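Local coordinates for protein diaminobutyrate-pyruvate transaminase and L-2,4-diaminobutyrate decarboxylase (Vibrio parahaemolyticus, PDB 2QMA) that probably binds pyridoxal 5'-phosphate and acts as a carbon-carbon lyase through this C-terminal decarboxylase domain of a longer protein that also carries a transaminase part, at residues Asn126-Asp130 against Thr371-Phe375. Numbering follows the deposited sequence.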
# COMPACT_ATOMS: atom_id res chain seq x y z
N ASN A 126 -7.72 -7.25 -10.28
CA ASN A 126 -8.09 -6.61 -9.02
C ASN A 126 -8.34 -7.60 -7.88
O ASN A 126 -9.34 -7.52 -7.19
CB ASN A 126 -9.26 -5.64 -9.20
CG ASN A 126 -9.39 -4.67 -8.03
OD1 ASN A 126 -8.39 -4.14 -7.54
ND2 ASN A 126 -10.63 -4.47 -7.55
N GLN A 127 -7.42 -8.54 -7.70
CA GLN A 127 -7.47 -9.48 -6.57
C GLN A 127 -7.17 -8.75 -5.27
O GLN A 127 -6.39 -7.80 -5.26
CB GLN A 127 -6.49 -10.65 -6.75
CG GLN A 127 -6.60 -11.44 -8.11
CD GLN A 127 -7.89 -12.21 -8.24
OE1 GLN A 127 -7.97 -13.37 -7.88
NE2 GLN A 127 -8.93 -11.55 -8.76
N SER A 128 -7.86 -9.17 -4.22
CA SER A 128 -7.63 -8.71 -2.87
C SER A 128 -6.99 -9.81 -2.02
O SER A 128 -7.61 -10.86 -1.78
CB SER A 128 -8.97 -8.22 -2.29
OG SER A 128 -8.71 -7.59 -1.03
N MSE A 129 -5.77 -9.55 -1.53
CA MSE A 129 -4.93 -10.58 -0.93
C MSE A 129 -5.37 -11.04 0.44
O MSE A 129 -4.76 -11.93 0.99
CB MSE A 129 -3.47 -10.10 -0.82
CG MSE A 129 -2.90 -9.62 -2.20
SE MSE A 129 -3.02 -11.04 -3.59
CE MSE A 129 -2.01 -12.26 -2.57
N ASP A 130 -6.44 -10.47 0.98
CA ASP A 130 -6.78 -10.83 2.35
C ASP A 130 -7.46 -12.19 2.49
O ASP A 130 -7.49 -12.77 3.60
CB ASP A 130 -7.57 -9.74 3.08
CG ASP A 130 -8.61 -9.08 2.21
OD1 ASP A 130 -8.31 -8.77 1.03
OD2 ASP A 130 -9.70 -8.80 2.74
N THR A 371 -5.63 -5.09 5.31
CA THR A 371 -6.71 -5.99 4.94
C THR A 371 -6.64 -6.02 3.42
O THR A 371 -5.68 -6.53 2.86
CB THR A 371 -8.06 -5.50 5.50
OG1 THR A 371 -7.87 -5.18 6.88
CG2 THR A 371 -9.17 -6.60 5.37
N THR A 372 -7.64 -5.46 2.77
CA THR A 372 -7.57 -5.20 1.34
C THR A 372 -6.11 -4.91 0.93
O THR A 372 -5.56 -3.84 1.20
CB THR A 372 -8.54 -4.05 0.97
OG1 THR A 372 -8.42 -2.98 1.92
CG2 THR A 372 -9.95 -4.55 1.08
N LYS A 373 -5.45 -5.90 0.34
CA LYS A 373 -4.11 -5.61 -0.17
C LYS A 373 -3.92 -6.13 -1.60
O LYS A 373 -4.61 -7.08 -2.02
CB LYS A 373 -2.95 -5.81 0.83
CG LYS A 373 -2.24 -7.21 0.94
CD LYS A 373 -0.82 -7.04 1.41
CE LYS A 373 0.14 -8.11 0.75
NZ LYS A 373 0.03 -9.49 1.31
N ARG A 374 -3.08 -5.43 -2.34
CA ARG A 374 -2.97 -5.68 -3.77
C ARG A 374 -1.93 -6.76 -4.07
O ARG A 374 -1.07 -7.11 -3.25
CB ARG A 374 -2.81 -4.38 -4.61
CG ARG A 374 -1.44 -3.91 -4.84
CD ARG A 374 -1.32 -2.45 -5.27
NE ARG A 374 -1.90 -2.13 -6.58
CZ ARG A 374 -1.29 -2.30 -7.76
NH1 ARG A 374 -1.92 -1.97 -8.89
NH2 ARG A 374 -0.05 -2.79 -7.82
N PHE A 375 -2.08 -7.32 -5.27
CA PHE A 375 -1.31 -8.48 -5.72
C PHE A 375 0.09 -8.04 -6.23
O PHE A 375 0.50 -8.36 -7.35
CB PHE A 375 -2.18 -9.19 -6.81
CG PHE A 375 -1.61 -10.52 -7.33
CD1 PHE A 375 -0.56 -11.18 -6.69
CD2 PHE A 375 -2.18 -11.10 -8.46
CE1 PHE A 375 -0.06 -12.40 -7.18
CE2 PHE A 375 -1.68 -12.33 -8.97
CZ PHE A 375 -0.63 -12.97 -8.32
O HOH W 1 -4.48 -6.63 -6.64
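M129, a selenomethionine here, meets the 371-375 strip through both backbone and side chain, and the pair of loops illustrates how two irregular segments can be joined without forming a sheet. The loop between helices 113-125 and 136-152 runs roughly antiparallel to the one before helix 377-386, within the pyridoxal-dependent decarboxylase region but away from K325, the predicted cofactor lysine. A single direct hydrogen bond links them: M129 N to K373 O, 2.8 Å and nearly straight at 167°. Two residues further on each segment, a water bridges them, donating to Q127 O at 2.6 Å and accepting from F375 N at 2.8 Å.

Packing is tightest around M129. Its chain, bent at chi2 and chi3 (both -57°), folds along the partner backbone and brings SE beside F375, 3.8 Å from F375 CB. The selenium lies 4.7 Å from the centroid of the F375 ring, 45° off the ring normal, an oblique Met-aromatic contact. Alongside, K373 CG touches M129 CB, while K373 NZ makes a salt bridge with E142 on helix 136-152. That helix also packs on M129 and F375 through A138.

The D130-T371 end is looser, with less buried area than M129 and no hydrogen bond across. D130 OD2 touches T371 CG2 at 3.5 Å and accepts from Q134 NE2 of its own loop, while OD1 passes T372 CA. The second subunit covers the contact widely: its T168 and H324 meet T371 and T372 here, and at the other end R374 forms salt bridges with E119 of both chains.

D130 thus meets 371-375 by van der Waals contact alone, so polar bonding between the segments is confined to the backbone, direct at M129 and through water at Q127.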